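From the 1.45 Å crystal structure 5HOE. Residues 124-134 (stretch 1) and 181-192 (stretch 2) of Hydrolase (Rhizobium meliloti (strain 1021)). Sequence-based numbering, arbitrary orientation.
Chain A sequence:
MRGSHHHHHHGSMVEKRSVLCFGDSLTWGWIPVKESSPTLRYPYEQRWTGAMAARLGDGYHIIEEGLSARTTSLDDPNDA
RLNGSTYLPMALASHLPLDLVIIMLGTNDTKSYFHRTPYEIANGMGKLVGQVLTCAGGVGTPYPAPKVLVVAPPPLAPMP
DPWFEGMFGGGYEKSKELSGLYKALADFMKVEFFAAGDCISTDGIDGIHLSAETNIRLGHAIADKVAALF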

# COMPACT_ATOMS: atom_id res chain seq x y z
N GLY A 124 13.52 -17.48 7.76
CA GLY A 124 13.99 -16.12 7.55
C GLY A 124 15.48 -16.05 7.26
O GLY A 124 15.92 -15.29 6.39
N MET A 125 16.27 -16.84 7.99
CA MET A 125 17.66 -17.03 7.61
C MET A 125 17.77 -17.54 6.18
O MET A 125 18.64 -17.09 5.41
CB MET A 125 18.34 -17.99 8.59
CG MET A 125 19.79 -18.31 8.24
SD MET A 125 20.92 -16.85 8.28
CE MET A 125 21.13 -16.58 10.04
N GLY A 126 16.88 -18.45 5.78
CA GLY A 126 16.91 -18.95 4.42
C GLY A 126 16.68 -17.86 3.40
O GLY A 126 17.29 -17.87 2.32
N LYS A 127 15.80 -16.90 3.71
CA LYS A 127 15.60 -15.75 2.84
C LYS A 127 16.91 -15.00 2.64
O LYS A 127 17.24 -14.61 1.51
CB LYS A 127 14.53 -14.82 3.43
CG LYS A 127 14.18 -13.65 2.55
CD LYS A 127 13.15 -12.76 3.18
CE LYS A 127 12.77 -11.63 2.24
NZ LYS A 127 11.82 -10.65 2.87
N LEU A 128 17.66 -14.78 3.72
CA LEU A 128 18.92 -14.06 3.61
C LEU A 128 19.94 -14.85 2.81
O LEU A 128 20.65 -14.29 1.98
CB LEU A 128 19.46 -13.72 5.01
CG LEU A 128 18.57 -12.90 5.93
CD1 LEU A 128 19.18 -12.78 7.32
CD2 LEU A 128 18.31 -11.54 5.28
N VAL A 129 20.01 -16.16 3.02
CA VAL A 129 20.94 -16.99 2.26
C VAL A 129 20.64 -16.87 0.77
O VAL A 129 21.55 -16.71 -0.06
CB VAL A 129 20.89 -18.45 2.75
CG1 VAL A 129 21.78 -19.36 1.88
CG2 VAL A 129 21.34 -18.56 4.19
N GLY A 130 19.36 -16.94 0.42
CA GLY A 130 18.96 -16.80 -0.97
C GLY A 130 19.33 -15.45 -1.57
O GLY A 130 19.67 -15.36 -2.74
N GLN A 131 19.25 -14.37 -0.77
CA GLN A 131 19.64 -13.06 -1.27
C GLN A 131 21.12 -13.02 -1.60
O GLN A 131 21.52 -12.36 -2.57
CB GLN A 131 19.30 -11.97 -0.23
CG GLN A 131 17.83 -11.68 -0.13
CD GLN A 131 17.46 -10.74 0.98
OE1 GLN A 131 18.19 -10.59 1.95
NE2 GLN A 131 16.30 -10.11 0.84
N VAL A 132 21.95 -13.72 -0.83
CA VAL A 132 23.37 -13.79 -1.18
C VAL A 132 23.57 -14.63 -2.44
O VAL A 132 24.30 -14.24 -3.36
CB VAL A 132 24.21 -14.32 -0.00
CG1 VAL A 132 25.66 -14.34 -0.39
CG2 VAL A 132 24.00 -13.48 1.23
N LEU A 133 22.94 -15.80 -2.49
CA LEU A 133 23.19 -16.70 -3.60
C LEU A 133 22.71 -16.14 -4.93
O LEU A 133 23.22 -16.57 -5.98
CB LEU A 133 22.51 -18.04 -3.33
CG LEU A 133 23.06 -18.79 -2.12
CD1 LEU A 133 22.29 -20.08 -1.91
CD2 LEU A 133 24.55 -19.09 -2.28
N THR A 134 21.77 -15.20 -4.93
CA THR A 134 21.25 -14.64 -6.16
C THR A 134 21.82 -13.27 -6.48
O THR A 134 21.33 -12.62 -7.42
CB THR A 134 19.72 -14.58 -6.14
OG1 THR A 134 19.27 -13.68 -5.12
CG2 THR A 134 19.12 -15.97 -5.91
N LEU A 181 18.08 -26.43 13.30
CA LEU A 181 17.35 -26.01 12.11
C LEU A 181 18.26 -25.28 11.13
O LEU A 181 18.12 -25.46 9.91
CB LEU A 181 16.18 -25.11 12.51
CG LEU A 181 15.06 -25.85 13.25
CD1 LEU A 181 14.07 -24.88 13.92
CD2 LEU A 181 14.35 -26.75 12.28
N TYR A 182 19.20 -24.46 11.63
CA TYR A 182 20.13 -23.79 10.72
C TYR A 182 21.07 -24.79 10.05
O TYR A 182 21.47 -24.58 8.90
CB TYR A 182 20.98 -22.73 11.45
CG TYR A 182 20.28 -21.43 11.83
CD1 TYR A 182 18.89 -21.32 11.85
CD2 TYR A 182 21.02 -20.30 12.14
CE1 TYR A 182 18.27 -20.11 12.20
CE2 TYR A 182 20.42 -19.10 12.49
CZ TYR A 182 19.04 -19.02 12.53
OH TYR A 182 18.47 -17.80 12.86
N LYS A 183 21.44 -25.85 10.75
CA LYS A 183 22.28 -26.89 10.14
C LYS A 183 21.52 -27.56 9.00
O LYS A 183 22.07 -27.77 7.91
CB LYS A 183 22.68 -27.93 11.19
CG LYS A 183 23.52 -29.10 10.65
CD LYS A 183 24.91 -28.68 10.34
CE LYS A 183 25.70 -29.80 9.66
NZ LYS A 183 27.01 -29.31 9.16
N ALA A 184 20.25 -27.88 9.24
CA ALA A 184 19.41 -28.49 8.20
C ALA A 184 19.24 -27.55 7.01
O ALA A 184 19.30 -27.98 5.85
CB ALA A 184 18.06 -28.85 8.81
N LEU A 185 19.02 -26.26 7.27
CA LEU A 185 18.89 -25.27 6.21
C LEU A 185 20.17 -25.19 5.38
O LEU A 185 20.12 -25.18 4.14
CB LEU A 185 18.61 -23.91 6.84
CG LEU A 185 18.76 -22.67 5.93
CD1 LEU A 185 17.61 -22.58 4.94
CD2 LEU A 185 18.85 -21.41 6.75
N ALA A 186 21.31 -25.07 6.05
CA ALA A 186 22.58 -24.91 5.34
C ALA A 186 22.89 -26.15 4.50
O ALA A 186 23.40 -26.03 3.38
CB ALA A 186 23.71 -24.60 6.32
N ASP A 187 22.60 -27.34 5.01
CA ASP A 187 22.78 -28.54 4.19
C ASP A 187 21.88 -28.50 2.96
O ASP A 187 22.32 -28.82 1.85
CB ASP A 187 22.50 -29.80 5.00
CG ASP A 187 23.57 -30.11 6.01
OD1 ASP A 187 24.67 -29.52 5.92
OD2 ASP A 187 23.30 -30.96 6.90
N PHE A 188 20.62 -28.11 3.14
CA PHE A 188 19.66 -28.09 2.05
C PHE A 188 20.07 -27.09 0.97
O PHE A 188 20.05 -27.40 -0.23
CB PHE A 188 18.30 -27.75 2.65
CG PHE A 188 17.13 -27.77 1.69
CD1 PHE A 188 16.78 -26.63 0.99
CD2 PHE A 188 16.36 -28.91 1.53
CE1 PHE A 188 15.69 -26.63 0.13
CE2 PHE A 188 15.27 -28.92 0.69
CZ PHE A 188 14.93 -27.77 -0.01
N MET A 189 20.47 -25.88 1.39
CA MET A 189 20.87 -24.84 0.46
C MET A 189 22.33 -24.98 -0.01
O MET A 189 22.78 -24.17 -0.82
CB MET A 189 20.60 -23.45 1.06
CG MET A 189 19.13 -23.18 1.30
SD MET A 189 18.78 -21.47 1.72
CE MET A 189 18.93 -20.66 0.15
N LYS A 190 23.06 -25.99 0.49
CA LYS A 190 24.43 -26.28 0.07
C LYS A 190 25.40 -25.13 0.39
O LYS A 190 26.26 -24.76 -0.42
CB LYS A 190 24.49 -26.74 -1.39
CG LYS A 190 23.49 -27.87 -1.75
CD LYS A 190 23.86 -29.21 -1.09
CE LYS A 190 22.79 -30.32 -1.31
NZ LYS A 190 21.54 -30.07 -0.52
N VAL A 191 25.26 -24.56 1.59
CA VAL A 191 26.18 -23.53 2.07
C VAL A 191 26.86 -24.00 3.36
O VAL A 191 26.65 -25.13 3.82
CB VAL A 191 25.47 -22.17 2.26
CG1 VAL A 191 24.90 -21.66 0.93
CG2 VAL A 191 24.38 -22.25 3.33
N GLU A 192 27.67 -23.14 3.95
CA GLU A 192 28.45 -23.54 5.12
C GLU A 192 27.71 -23.21 6.40
O GLU A 192 26.83 -22.35 6.42
CB GLU A 192 29.81 -22.85 5.11
CG GLU A 192 30.62 -23.02 3.82
CD GLU A 192 31.05 -24.45 3.56
OE1 GLU A 192 31.36 -25.18 4.53
OE2 GLU A 192 31.09 -24.85 2.38

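The two stretches meet as a pair of helices running in roughly the same direction and held together by apolar side-chain packing, with no hydrogen bond passing between them. Helix 124-133 and helix 181-189 cross at -31°, and their axes approach to 10.4 Å. The backbones come nearest where Gly-126 faces Leu-185, with the two CA atoms 6.9 Å apart; having no side chain, Gly-126 lets Leu-185 CD2 come within 3.7 Å of its backbone N. A CB at Gly-126 would lie only 3.2 Å from Leu-185 CD1.

At the N-terminal end of the contact, Met-125 points toward the second helix and touches two residues. Met-125 CG lies 3.6 Å from Leu-185 CD2, while Met-125 CE reaches 3.6 Å from CE2 of Tyr-182, whose ring has Met-125 CB over one face. The sulfur stands obliquely to this ring, with Met-125 SD 5.3 Å from the Tyr-182 ring centroid. The hydroxyl of Tyr-182 is hydrogen-bonded elsewhere in the structure, while its ring takes part in the apolar contact.

One turn after Leu-185, Met-189 acts as a knob in a hole formed by Gly-126, Val-129, Gly-130 and Leu-133. Met-189 CE lies 3.6 Å from Val-129 CG1 and 4.0 Å from Leu-133 CD1, and also rests against the glycine backbone, 3.9 Å from Gly-126 O and 3.8 Å from Gly-130 N. Those two polar atoms are already paired with each other within the first helix (Gly-130 N to Gly-126 O, 3.0 Å), so the methyl group packs against a satisfied backbone.

Beyond Met-189, Lys-190 adopts positive phi in a Schellman motif, in which Val-191 N bonds back to Ala-186 O at 3.0 Å. Val-191 then points toward the first helix, with Val-191 CG1 4.0 Å from Val-129 CG1 and 4.1 Å from Leu-133 CD2, extending the apolar contact past the turn.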